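Local coordinates for protein Nrps/pks (Streptomyces albus, PDB 4OPF) that is the KS8 ketosynthase domain of OzmH, an AT-less type I polyketide synthase for oxazolomycin, and probably accepts acyl chains from carrier proteins as thioesters, at residues Asp8-Met14 and Val229-Leu235; Leu24-Trp28 and Ile344-Met349; Glu60-His66 and Pro424-Gly430; Gln136-Ala141 and Pro152-Val156; Gly186-Leu190 and Pro223-Val227. All coordinates share one frame. Numbering follows the deposited sequence.

Contact 1: residues Asp8-Met14 and Val229-Leu235; sequences DIAVVGM and VLLLKPL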
# COMPACT_ATOMS: atom_id res chain seq x y z
N ASP A 8 -19.90 1.28 -3.10
CA ASP A 8 -20.13 2.39 -2.16
C ASP A 8 -19.59 2.06 -0.75
O ASP A 8 -19.94 1.04 -0.17
CB ASP A 8 -21.63 2.60 -2.05
CG ASP A 8 -22.27 3.30 -3.31
OD1 ASP A 8 -21.62 4.12 -3.97
OD2 ASP A 8 -23.45 3.06 -3.56
N ILE A 9 -18.83 2.95 -0.18
CA ILE A 9 -18.22 2.68 1.12
C ILE A 9 -18.70 3.74 2.08
O ILE A 9 -18.51 4.91 1.80
CB ILE A 9 -16.71 2.70 0.97
CG1 ILE A 9 -16.23 1.48 0.20
CG2 ILE A 9 -15.99 2.78 2.31
CD1 ILE A 9 -14.83 1.71 -0.40
N ALA A 10 -19.31 3.33 3.19
CA ALA A 10 -19.76 4.25 4.22
C ALA A 10 -18.64 4.67 5.17
O ALA A 10 -17.82 3.86 5.58
CB ALA A 10 -20.85 3.60 5.04
N VAL A 11 -18.61 5.95 5.50
CA VAL A 11 -17.83 6.45 6.61
C VAL A 11 -18.72 6.29 7.82
O VAL A 11 -19.68 7.02 7.93
CB VAL A 11 -17.50 7.91 6.40
CG1 VAL A 11 -16.71 8.45 7.59
CG2 VAL A 11 -16.72 8.06 5.12
N VAL A 12 -18.45 5.31 8.68
CA VAL A 12 -19.27 5.06 9.81
C VAL A 12 -18.76 5.66 11.10
O VAL A 12 -19.45 5.58 12.12
CB VAL A 12 -19.54 3.56 10.02
CG1 VAL A 12 -20.09 2.94 8.74
CG2 VAL A 12 -18.31 2.79 10.49
N GLY A 13 -17.57 6.26 11.09
CA GLY A 13 -17.10 6.94 12.24
C GLY A 13 -15.87 7.75 11.92
O GLY A 13 -15.15 7.43 10.97
N MSE A 14 -15.65 8.82 12.69
CA MSE A 14 -14.52 9.67 12.42
C MSE A 14 -14.15 10.46 13.61
O MSE A 14 -14.98 10.79 14.43
CB MSE A 14 -14.83 10.62 11.26
CG MSE A 14 -16.10 11.44 11.53
SE MSE A 14 -16.66 12.48 9.89
CE MSE A 14 -15.08 12.37 8.94
N VAL A 229 -8.86 10.25 11.66
CA VAL A 229 -9.13 8.82 11.50
C VAL A 229 -10.55 8.59 11.06
O VAL A 229 -11.48 9.20 11.62
CB VAL A 229 -8.89 8.07 12.83
CG1 VAL A 229 -9.07 6.60 12.64
CG2 VAL A 229 -7.49 8.39 13.39
N LEU A 230 -10.72 7.75 10.04
CA LEU A 230 -12.05 7.29 9.54
C LEU A 230 -12.20 5.80 9.78
O LEU A 230 -11.22 5.05 9.63
CB LEU A 230 -12.17 7.48 8.05
CG LEU A 230 -11.82 8.86 7.56
CD1 LEU A 230 -11.91 8.87 6.06
CD2 LEU A 230 -12.76 9.91 8.17
N LEU A 231 -13.40 5.38 10.16
CA LEU A 231 -13.75 3.97 10.12
C LEU A 231 -14.70 3.79 8.93
O LEU A 231 -15.72 4.48 8.83
CB LEU A 231 -14.35 3.50 11.44
CG LEU A 231 -14.81 2.01 11.49
CD1 LEU A 231 -13.67 1.03 11.44
CD2 LEU A 231 -15.61 1.70 12.74
N LEU A 232 -14.37 2.83 8.07
CA LEU A 232 -15.09 2.53 6.84
C LEU A 232 -15.63 1.13 6.77
O LEU A 232 -14.97 0.18 7.21
CB LEU A 232 -14.16 2.69 5.68
CG LEU A 232 -13.36 3.97 5.57
CD1 LEU A 232 -12.48 3.96 4.34
CD2 LEU A 232 -14.26 5.19 5.51
N LYS A 233 -16.79 0.98 6.19
CA LYS A 233 -17.41 -0.33 5.91
C LYS A 233 -18.14 -0.26 4.55
O LYS A 233 -18.60 0.81 4.16
CB LYS A 233 -18.48 -0.64 6.93
CG LYS A 233 -17.99 -0.99 8.31
CD LYS A 233 -19.11 -1.18 9.33
CE LYS A 233 -19.92 -2.42 9.07
NZ LYS A 233 -20.51 -2.86 10.37
N PRO A 234 -18.39 -1.38 3.92
CA PRO A 234 -19.23 -1.36 2.72
C PRO A 234 -20.62 -0.82 3.08
O PRO A 234 -21.16 -1.13 4.17
CB PRO A 234 -19.33 -2.86 2.35
CG PRO A 234 -18.13 -3.52 3.01
CD PRO A 234 -18.01 -2.75 4.31
N LEU A 235 -21.17 0.05 2.24
CA LEU A 235 -22.47 0.69 2.56
C LEU A 235 -23.59 -0.31 2.88
O LEU A 235 -24.33 -0.11 3.84
CB LEU A 235 -22.92 1.59 1.43
CG LEU A 235 -24.25 2.32 1.60
CD1 LEU A 235 -24.25 3.20 2.84
CD2 LEU A 235 -24.58 3.19 0.37

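Contact 2: residues Leu24-Trp28 and Ile344-Met349; sequences LDAYW and IKTVLM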
# COMPACT_ATOMS: atom_id res chain seq x y z
N LEU A 24 -13.71 17.29 16.23
CA LEU A 24 -14.37 17.59 15.00
C LEU A 24 -15.48 18.65 15.11
O LEU A 24 -15.82 19.29 14.13
CB LEU A 24 -14.93 16.32 14.36
CG LEU A 24 -13.81 15.39 13.89
CD1 LEU A 24 -14.37 14.35 12.98
CD2 LEU A 24 -12.66 16.07 13.16
N ASP A 25 -16.06 18.81 16.27
CA ASP A 25 -17.03 19.86 16.46
C ASP A 25 -16.32 21.20 16.41
O ASP A 25 -16.82 22.12 15.79
CB ASP A 25 -17.80 19.64 17.78
CG ASP A 25 -18.81 18.49 17.68
OD1 ASP A 25 -19.15 18.04 16.57
OD2 ASP A 25 -19.28 18.02 18.73
N ALA A 26 -15.15 21.31 17.02
CA ALA A 26 -14.39 22.52 16.94
C ALA A 26 -13.85 22.73 15.50
O ALA A 26 -13.74 23.86 15.03
CB ALA A 26 -13.27 22.54 17.98
N TYR A 27 -13.52 21.66 14.79
CA TYR A 27 -13.08 21.78 13.44
C TYR A 27 -14.23 22.35 12.56
O TYR A 27 -14.00 23.22 11.74
CB TYR A 27 -12.59 20.42 12.93
CG TYR A 27 -11.89 20.40 11.62
CD1 TYR A 27 -10.91 21.30 11.30
CD2 TYR A 27 -12.17 19.40 10.72
CE1 TYR A 27 -10.26 21.24 10.06
CE2 TYR A 27 -11.50 19.27 9.53
CZ TYR A 27 -10.54 20.19 9.20
OH TYR A 27 -9.93 20.05 7.96
N TRP A 28 -15.43 21.86 12.73
CA TRP A 28 -16.56 22.36 12.01
C TRP A 28 -16.80 23.82 12.33
O TRP A 28 -17.04 24.58 11.44
CB TRP A 28 -17.81 21.55 12.29
CG TRP A 28 -18.99 22.11 11.58
CD1 TRP A 28 -20.08 22.73 12.15
CD2 TRP A 28 -19.18 22.21 10.16
NE1 TRP A 28 -20.94 23.17 11.15
CE2 TRP A 28 -20.41 22.84 9.93
CE3 TRP A 28 -18.44 21.77 9.07
CZ2 TRP A 28 -20.90 23.07 8.66
CZ3 TRP A 28 -18.96 21.94 7.79
CH2 TRP A 28 -20.15 22.61 7.60
N ILE A 344 -12.14 14.99 5.79
CA ILE A 344 -13.00 15.20 6.97
C ILE A 344 -13.85 16.50 6.79
O ILE A 344 -15.06 16.49 7.05
CB ILE A 344 -12.18 15.23 8.28
CG1 ILE A 344 -11.68 13.79 8.56
CG2 ILE A 344 -12.99 15.76 9.46
CD1 ILE A 344 -10.73 13.67 9.72
N LYS A 345 -13.23 17.55 6.29
CA LYS A 345 -13.94 18.78 5.94
C LYS A 345 -15.12 18.52 5.02
O LYS A 345 -16.24 18.93 5.27
CB LYS A 345 -13.01 19.81 5.28
CG LYS A 345 -13.78 20.89 4.51
CD LYS A 345 -12.84 21.96 3.98
CE LYS A 345 -13.50 22.77 2.89
NZ LYS A 345 -12.52 23.77 2.36
N THR A 346 -14.85 17.83 3.94
CA THR A 346 -15.89 17.51 2.97
C THR A 346 -16.98 16.61 3.54
O THR A 346 -18.12 16.83 3.22
CB THR A 346 -15.25 16.82 1.77
OG1 THR A 346 -14.31 17.73 1.21
CG2 THR A 346 -16.25 16.57 0.74
N VAL A 347 -16.62 15.62 4.38
CA VAL A 347 -17.61 14.78 5.00
C VAL A 347 -18.47 15.63 5.91
O VAL A 347 -19.67 15.49 5.92
CB VAL A 347 -16.97 13.62 5.81
CG1 VAL A 347 -18.02 12.96 6.71
CG2 VAL A 347 -16.28 12.64 4.84
N LEU A 348 -17.86 16.52 6.66
CA LEU A 348 -18.64 17.39 7.52
C LEU A 348 -19.58 18.34 6.74
O LEU A 348 -20.74 18.59 7.14
CB LEU A 348 -17.71 18.19 8.41
CG LEU A 348 -16.99 17.39 9.48
CD1 LEU A 348 -15.97 18.27 10.18
CD2 LEU A 348 -17.99 16.90 10.51
N MSE A 349 -19.09 18.88 5.64
CA MSE A 349 -19.93 19.71 4.75
C MSE A 349 -21.12 18.95 4.25
O MSE A 349 -22.22 19.47 4.27
CB MSE A 349 -19.12 20.19 3.57
CG MSE A 349 -18.30 21.42 3.99
SE MSE A 349 -17.15 21.98 2.48
CE MSE A 349 -18.53 21.86 1.11

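Contact 3: residues Glu60-His66 and Pro424-Gly430; sequences EGFDPGH and PRLARRG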
# COMPACT_ATOMS: atom_id res chain seq x y z
N GLU A 60 -1.61 18.01 25.26
CA GLU A 60 -1.39 18.08 26.71
C GLU A 60 -0.81 16.80 27.31
O GLU A 60 -1.05 16.49 28.48
CB GLU A 60 -2.70 18.42 27.39
CG GLU A 60 -3.08 19.87 27.20
CD GLU A 60 -4.24 20.23 28.07
OE1 GLU A 60 -5.12 19.35 28.23
OE2 GLU A 60 -4.25 21.36 28.59
N GLY A 61 -0.03 16.08 26.52
CA GLY A 61 0.44 14.77 26.91
C GLY A 61 -0.51 13.65 26.49
O GLY A 61 -1.42 13.83 25.65
N PHE A 62 -0.30 12.49 27.10
CA PHE A 62 -0.93 11.27 26.65
C PHE A 62 -1.26 10.48 27.88
O PHE A 62 -0.79 10.81 28.98
CB PHE A 62 0.04 10.50 25.73
CG PHE A 62 0.44 11.25 24.45
CD1 PHE A 62 -0.46 11.41 23.38
CD2 PHE A 62 1.73 11.80 24.32
CE1 PHE A 62 -0.10 12.08 22.22
CE2 PHE A 62 2.08 12.51 23.15
CZ PHE A 62 1.17 12.63 22.10
N ASP A 63 -2.09 9.46 27.71
CA ASP A 63 -2.41 8.49 28.78
C ASP A 63 -1.93 7.08 28.39
O ASP A 63 -2.73 6.28 27.94
CB ASP A 63 -3.90 8.47 29.04
CG ASP A 63 -4.27 7.67 30.28
OD1 ASP A 63 -3.47 6.82 30.73
OD2 ASP A 63 -5.40 7.89 30.80
N PRO A 64 -0.64 6.79 28.55
CA PRO A 64 -0.08 5.48 28.16
C PRO A 64 -0.81 4.31 28.82
O PRO A 64 -1.00 3.28 28.17
CB PRO A 64 1.36 5.52 28.71
CG PRO A 64 1.65 6.96 28.97
CD PRO A 64 0.32 7.58 29.33
N GLY A 65 -1.15 4.50 30.10
CA GLY A 65 -1.80 3.47 30.92
C GLY A 65 -3.07 2.90 30.28
O GLY A 65 -3.30 1.68 30.24
N HIS A 66 -3.86 3.80 29.71
CA HIS A 66 -5.09 3.40 29.07
C HIS A 66 -4.79 2.48 27.94
O HIS A 66 -5.54 1.54 27.66
CB HIS A 66 -5.85 4.61 28.58
CG HIS A 66 -7.27 4.32 28.23
ND1 HIS A 66 -8.31 4.58 29.11
CD2 HIS A 66 -7.83 3.78 27.12
CE1 HIS A 66 -9.45 4.22 28.54
NE2 HIS A 66 -9.18 3.73 27.34
N PRO A 424 -13.83 8.19 26.46
CA PRO A 424 -13.38 8.10 27.86
C PRO A 424 -12.55 9.31 28.27
O PRO A 424 -11.94 9.97 27.43
CB PRO A 424 -12.52 6.85 27.87
CG PRO A 424 -12.05 6.71 26.48
CD PRO A 424 -13.15 7.22 25.58
N ARG A 425 -12.56 9.62 29.56
CA ARG A 425 -11.72 10.70 30.09
C ARG A 425 -10.32 10.14 30.28
O ARG A 425 -10.09 9.29 31.15
CB ARG A 425 -12.23 11.22 31.45
CG ARG A 425 -13.65 11.79 31.44
CD ARG A 425 -14.21 11.86 32.86
NE ARG A 425 -15.65 11.57 32.90
CZ ARG A 425 -16.60 12.38 33.38
NH1 ARG A 425 -17.87 11.97 33.34
NH2 ARG A 425 -16.32 13.57 33.90
N LEU A 426 -9.38 10.61 29.47
CA LEU A 426 -8.00 10.17 29.56
C LEU A 426 -7.24 11.06 30.55
O LEU A 426 -7.50 12.24 30.65
CB LEU A 426 -7.37 10.22 28.18
CG LEU A 426 -7.99 9.35 27.10
CD1 LEU A 426 -7.20 9.53 25.83
CD2 LEU A 426 -7.98 7.88 27.50
N ALA A 427 -6.31 10.49 31.30
CA ALA A 427 -5.57 11.27 32.30
C ALA A 427 -4.19 11.60 31.74
O ALA A 427 -3.25 10.83 31.93
CB ALA A 427 -5.44 10.49 33.61
N ARG A 428 -4.09 12.75 31.07
CA ARG A 428 -2.88 13.12 30.34
C ARG A 428 -1.71 13.73 31.11
O ARG A 428 -1.89 14.63 31.94
CB ARG A 428 -3.25 14.07 29.22
CG ARG A 428 -3.89 13.34 28.06
CD ARG A 428 -5.10 14.11 27.58
NE ARG A 428 -5.45 13.70 26.24
CZ ARG A 428 -6.68 13.70 25.76
NH1 ARG A 428 -7.70 14.05 26.53
NH2 ARG A 428 -6.90 13.33 24.51
N ARG A 429 -0.50 13.27 30.77
CA ARG A 429 0.74 13.80 31.31
C ARG A 429 1.82 13.73 30.23
O ARG A 429 1.69 12.96 29.25
CB ARG A 429 1.14 13.01 32.56
CG ARG A 429 0.76 11.54 32.47
CD ARG A 429 1.22 10.74 33.68
NE ARG A 429 1.11 9.31 33.40
CZ ARG A 429 1.64 8.34 34.13
NH1 ARG A 429 1.47 7.06 33.76
NH2 ARG A 429 2.34 8.61 35.23
N GLY A 430 2.85 14.60 30.37
CA GLY A 430 4.06 14.58 29.52
C GLY A 430 5.15 13.85 30.29
O GLY A 430 5.42 12.67 30.02

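Contact 4: residues Gln136-Ala141 and Pro152-Val156; sequences QNYLAA and PSTVV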
# COMPACT_ATOMS: atom_id res chain seq x y z
N GLN A 136 9.14 0.92 10.82
CA GLN A 136 8.63 1.68 9.63
C GLN A 136 7.16 1.47 9.32
O GLN A 136 6.53 2.30 8.61
CB GLN A 136 9.46 1.43 8.37
CG GLN A 136 10.85 2.04 8.43
CD GLN A 136 11.40 2.14 9.85
OE1 GLN A 136 11.14 3.12 10.55
NE2 GLN A 136 12.13 1.11 10.28
N ASN A 137 6.62 0.36 9.83
CA ASN A 137 5.19 0.12 9.70
C ASN A 137 4.53 0.37 11.02
O ASN A 137 3.31 0.15 11.10
CB ASN A 137 4.97 -1.34 9.25
CG ASN A 137 3.70 -1.53 8.45
OD1 ASN A 137 3.48 -0.84 7.40
ND2 ASN A 137 2.86 -2.51 8.89
N TYR A 138 5.31 0.82 12.05
CA TYR A 138 4.82 0.87 13.44
C TYR A 138 3.56 1.75 13.57
O TYR A 138 2.72 1.47 14.39
CB TYR A 138 5.91 1.34 14.44
CG TYR A 138 6.34 2.78 14.19
CD1 TYR A 138 5.62 3.85 14.71
CD2 TYR A 138 7.46 3.07 13.44
CE1 TYR A 138 6.02 5.16 14.50
CE2 TYR A 138 7.85 4.38 13.19
CZ TYR A 138 7.11 5.42 13.71
OH TYR A 138 7.50 6.73 13.47
N LEU A 139 3.40 2.79 12.74
CA LEU A 139 2.24 3.65 12.88
C LEU A 139 0.94 2.84 12.69
O LEU A 139 -0.03 3.11 13.43
CB LEU A 139 2.26 4.84 11.89
CG LEU A 139 3.32 5.92 12.17
CD1 LEU A 139 3.26 6.91 11.06
CD2 LEU A 139 3.04 6.65 13.48
N ALA A 140 0.92 1.94 11.70
CA ALA A 140 -0.23 1.06 11.49
C ALA A 140 -0.19 -0.12 12.49
O ALA A 140 -1.20 -0.49 13.10
CB ALA A 140 -0.25 0.56 10.06
N ALA A 141 0.97 -0.73 12.66
CA ALA A 141 1.10 -1.97 13.48
C ALA A 141 0.75 -1.73 14.93
O ALA A 141 0.16 -2.62 15.55
CB ALA A 141 2.52 -2.57 13.42
N PRO A 152 -5.02 -6.47 6.88
CA PRO A 152 -3.71 -5.88 6.55
C PRO A 152 -3.46 -4.57 7.27
O PRO A 152 -4.40 -3.81 7.50
CB PRO A 152 -3.77 -5.67 5.01
CG PRO A 152 -4.94 -6.47 4.55
CD PRO A 152 -5.90 -6.60 5.69
N SER A 153 -2.20 -4.32 7.62
CA SER A 153 -1.84 -3.17 8.39
C SER A 153 -0.71 -2.50 7.68
O SER A 153 0.37 -3.06 7.67
CB SER A 153 -1.33 -3.61 9.74
OG SER A 153 -1.16 -2.53 10.66
N THR A 154 -0.93 -1.33 7.10
CA THR A 154 0.07 -0.72 6.24
C THR A 154 0.18 0.78 6.40
O THR A 154 -0.80 1.48 6.68
CB THR A 154 -0.19 -1.03 4.72
OG1 THR A 154 -1.50 -0.68 4.39
CG2 THR A 154 -0.09 -2.52 4.40
N VAL A 155 1.38 1.27 6.24
CA VAL A 155 1.66 2.66 6.29
C VAL A 155 2.15 3.08 4.90
O VAL A 155 3.02 2.40 4.33
CB VAL A 155 2.81 2.97 7.26
CG1 VAL A 155 3.13 4.45 7.24
CG2 VAL A 155 2.46 2.58 8.66
N VAL A 156 1.71 4.25 4.45
CA VAL A 156 2.22 4.84 3.23
C VAL A 156 2.71 6.25 3.45
O VAL A 156 2.10 7.03 4.17
CB VAL A 156 1.20 4.79 2.08
CG1 VAL A 156 0.97 3.35 1.70
CG2 VAL A 156 -0.12 5.36 2.47
O HOH W 1 5.27 0.38 5.03

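Contact 5: residues Gly186-Leu190 and Pro223-Val227; sequences GVTLL and PAEGV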
# COMPACT_ATOMS: atom_id res chain seq x y z
N GLY A 186 -4.54 9.72 8.78
CA GLY A 186 -3.38 10.52 8.39
C GLY A 186 -2.90 11.23 9.62
O GLY A 186 -3.71 11.65 10.44
N VAL A 187 -1.59 11.39 9.74
CA VAL A 187 -1.02 12.02 10.91
C VAL A 187 0.26 12.77 10.54
O VAL A 187 1.07 12.30 9.74
CB VAL A 187 -0.72 10.98 12.03
CG1 VAL A 187 0.39 10.00 11.62
CG2 VAL A 187 -0.33 11.64 13.32
N THR A 188 0.43 13.94 11.14
CA THR A 188 1.71 14.67 11.11
C THR A 188 1.88 15.42 12.39
O THR A 188 1.01 16.16 12.78
CB THR A 188 1.76 15.74 10.00
OG1 THR A 188 1.71 15.11 8.73
CG2 THR A 188 3.05 16.58 10.09
N LEU A 189 3.00 15.19 13.04
CA LEU A 189 3.49 16.06 14.08
C LEU A 189 4.87 16.56 13.62
O LEU A 189 5.63 15.83 13.00
CB LEU A 189 3.66 15.31 15.40
CG LEU A 189 2.34 14.96 16.09
CD1 LEU A 189 2.62 14.18 17.38
CD2 LEU A 189 1.53 16.20 16.42
N LEU A 190 5.19 17.80 13.94
CA LEU A 190 6.45 18.37 13.50
C LEU A 190 7.54 17.96 14.45
O LEU A 190 7.29 17.92 15.64
CB LEU A 190 6.35 19.90 13.41
CG LEU A 190 5.40 20.32 12.28
CD1 LEU A 190 5.37 21.81 12.08
CD2 LEU A 190 5.76 19.63 10.98
N PRO A 223 3.90 24.99 7.45
CA PRO A 223 3.73 23.60 7.86
C PRO A 223 2.91 23.54 9.14
O PRO A 223 3.00 24.44 9.99
CB PRO A 223 5.16 23.10 8.08
CG PRO A 223 6.02 24.03 7.27
CD PRO A 223 5.33 25.38 7.41
N ALA A 224 2.07 22.51 9.21
CA ALA A 224 1.14 22.34 10.29
C ALA A 224 1.06 20.86 10.73
O ALA A 224 1.50 19.96 10.04
CB ALA A 224 -0.23 22.78 9.84
N GLU A 225 0.42 20.66 11.85
CA GLU A 225 0.23 19.36 12.44
C GLU A 225 -1.21 19.00 12.21
O GLU A 225 -2.03 19.86 11.88
CB GLU A 225 0.57 19.40 13.91
CG GLU A 225 2.03 19.67 14.11
CD GLU A 225 2.45 19.58 15.57
OE1 GLU A 225 1.67 19.98 16.48
OE2 GLU A 225 3.59 19.10 15.79
N GLY A 226 -1.50 17.72 12.34
CA GLY A 226 -2.86 17.25 12.29
C GLY A 226 -2.96 15.74 12.37
O GLY A 226 -1.99 15.02 12.12
N VAL A 227 -4.16 15.29 12.70
CA VAL A 227 -4.51 13.87 12.69
C VAL A 227 -6.00 13.70 12.42
O VAL A 227 -6.86 14.46 12.90
CB VAL A 227 -4.09 13.18 14.02
CG1 VAL A 227 -4.73 13.84 15.21
CG2 VAL A 227 -4.39 11.67 14.05

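Contact 1: residues Asp8-Met14 and Val229-Leu235
Val11, Met14, Leu230 and Leu232 form the apolar centre on one face of two antiparallel strands. CE of selenomethionine Met14 lies 3.5 Å from Leu230 CD2, and Val11 CG2 lies 3.8 Å from Leu232 CD2; helix 338-352 covers Met14 and Leu230, and helix 162-175 covers Leu232. At a beta bulge, Val12, its CA-to-CB bond sideways, brings CG2 to 3.7 Å from Leu231 CD2. The backbone gives the register: Ala10 N to Lys233 O is 2.8 Å and Lys233 N to Ala10 O 3.1 Å. Val12 N (2.9 Å) and, weakly, Gly13 N (3.4 Å) both donate to Leu231 O, a classic bulge that shifts the pairing by one residue, and Leu231 N to Gly13 O (2.8 Å, 172°) resumes it. Leu235 N bonds to Asp8 O at 2.9 Å, just past Pro234, N-cap of the next helix. At the polar edge, Asp8 and Lys233 form salt bridges to Lys250 and Asp243, respectively. Main-chain bonds fix the pairing, apolar side chains fill the faces, and outside partners satisfy both charges.

Contact 2: residues Leu24-Trp28 and Ile344-Met349
Leu24 opens the contact: its CB points at the other helix, and its CD2 reaches Ile344 CG2 at 3.7 Å, while Leu24 O lies 4.1 Å from Leu348 CD1. One helical turn on, the same side of the Tyr27 ring meets both Ile344 and Leu348. Ile344 CG2 sits at the ring edge, 3.8 Å from Tyr27 CE2, and Leu348 CD1 is 4.0 Å from Tyr27 CD2. Tyr27 OH is hydrogen-bonded to Ala341 O. Trp28 follows with the largest share of buried area on its segment: Trp28 CE3 is 3.7 Å from Leu348 CB, and Trp28 CZ3 is 3.9 Å from CG of Met349, a selenomethionine. Leu348 is thus touched by all three residues. No hydrogen bond joins the segments, so the contact rests on van der Waals packing, mainly of apolar side chains. The helices cross nearly at right angles (-79°, closest approach 10.8 Å), joining helix 24-33, just after strand 9-17, to helix 338-352, which covers that strand in the thiolase-type ketosynthase fold. Around it, Met14 of strand 9-17 touches Leu24, Ile344 and Val347, strand 390-396 meets Thr346, and Lys345 forms a salt bridge with Glu293 on strand 291-293.

Contact 3: residues Glu60-His66 and Pro424-Gly430
Pro424 begins the C-terminal segment with a light touch, its CB 4.1 Å from His66 CE1. Leu426 does more: its CD2 stands over the imidazole of His66, 3.8 Å from the ring centroid and 19° off the normal, a CH-pi contact. Ala427 N then donates to Asp63 OD2 (2.8 Å, 166°), while Asp63 OD1 accepts from His66 N at 3.2 Å in an Asx motif, so one carboxylate ties both segments. Arg428 lays its CB 3.4 Å from Glu60 O and its CG 3.5 Å from Gly61 O. Arg429 makes a single antiparallel bridge with Phe62, with Phe62 N to Arg429 O at 3.0 Å and Arg429 N to Phe62 O at 3.1 Å. Gly61, at phi 89°, lies so close to Arg429 O (3.2 Å from its CA) that a CB would clash. This surface contact lies against two helices: Phe62 and Leu426 touch helix 79-95, where Arg428 pairs with Glu86, while Pro64 touches helix 71-76, where Arg429 pairs with Asp71.

Contact 4: residues Gln136-Ala141 and Pro152-Val156
Asn137 lays its carboxamide along the backbone of strand 153-156. Its ND2 donates to Ser153 O (2.8 Å, 172°), and its OD1 accepts from Val155 N (3.2 Å, 136°). These bonds lie on the strand edge away from strand 107-112, to which Thr154 and Val156 are bonded. A water lies 3.2 Å from Asn137 OD1 and 3.1 Å from Val155 O, within reach of both. Below the amide the contact is apolar: Val155 CG2 is 3.7 Å from Ala140 CB and 3.9 Å from Leu139 CB, and Val155 buries more area here than any other residue. The small Ala140 lets the first turn of the helix come close, its CB 3.3 Å from Ser153 OG; that hydroxyl is hydrogen-bonded to Ser144 OG. Strand 153-156 runs straight into the Asp-Thr-Ala-Cys-Ser-Ser sequence, which in ketosynthases usually carries the nucleophilic cysteine. Strands 107-112 and 153-156 are adjacent and parallel with helix 138-147 between them in sequence, a beta-alpha-beta crossover. Leu139 reaches helix 79-95; Val156, whose CA-to-CB bond points away, packs on helix 162-175; and strand 153-156 is outermost within this chain, where Ser153 packs on Asn256 and Asn137 on Asp157 of the second subunit.

Contact 5: residues Gly186-Leu190 and Pro223-Val227
Glu225 dominates this contact through its rotamer. With chi1 at m and chi2 at t its extended chain brings OE2 to within 2.8 Å of Leu190 N, at an N-H...O angle of 165°, where regular strand pairing has ended; its OE1 meanwhile accepts from Leu57 N. Leu189 has the same m,t setting; although its CA-CB bond points away, the end of the chain returns, placing Leu189 CD2 3.6 Å from Glu225 CD. Leu190, again m,t, starts sideways from CA and brings CD1 to 4.2 Å from Pro223 CB at the exposed, poorly ordered end. The two valines lie on one face of the sheet, both with chi1 at p, and Val187 CG2 is 4.1 Å from Val227 CB. Thr188, at m, lies on the other face, its CG2 3.7 Å from Ala224 O and its OG1 hydrogen-bonded to Pro334 O. Between these faces, Thr188 and Gly226 form an antiparallel hydrogen-bonded pair: Thr188 N to Gly226 O is 2.8 Å, and Gly226 N to Thr188 O is 3.0 Å. Ala224 also bonds through its backbone to His333, in the Asn-Ile-Gly-His sequence that in ketosynthases usually carries an active-site histidine. Backbone pairing is thus continued by a carboxylate, which joins the loop just after strand 181-188 to the residue before strand 226-234, next to a loop that probably belongs to the active site.

Overall arrangement
Strand 226-234 is shared by contacts 1 and 5, whose centres are 22 Å apart: it pairs with strands 9-17 and 181-188, respectively. Contact 2 packs on contact 1, with Met14 SE 3.5 Å from Val347 CG1 and Leu230 CD2 4.0 Å from Ile344 CG1. Contact 4 belongs to the far edge of the same sheet and meets contact 5 where Leu139 CD1 is 4.3 Å from Val187 CG1. Contact 3 lies at the surface and touches no other, its nearest atoms about 5 Å from contact 5 and about 12 Å from contact 1. Contact 5, through Ala224 bonded to His333, and contact 4, whose strand leads into the probable cysteine motif, both adjoin the probable active site.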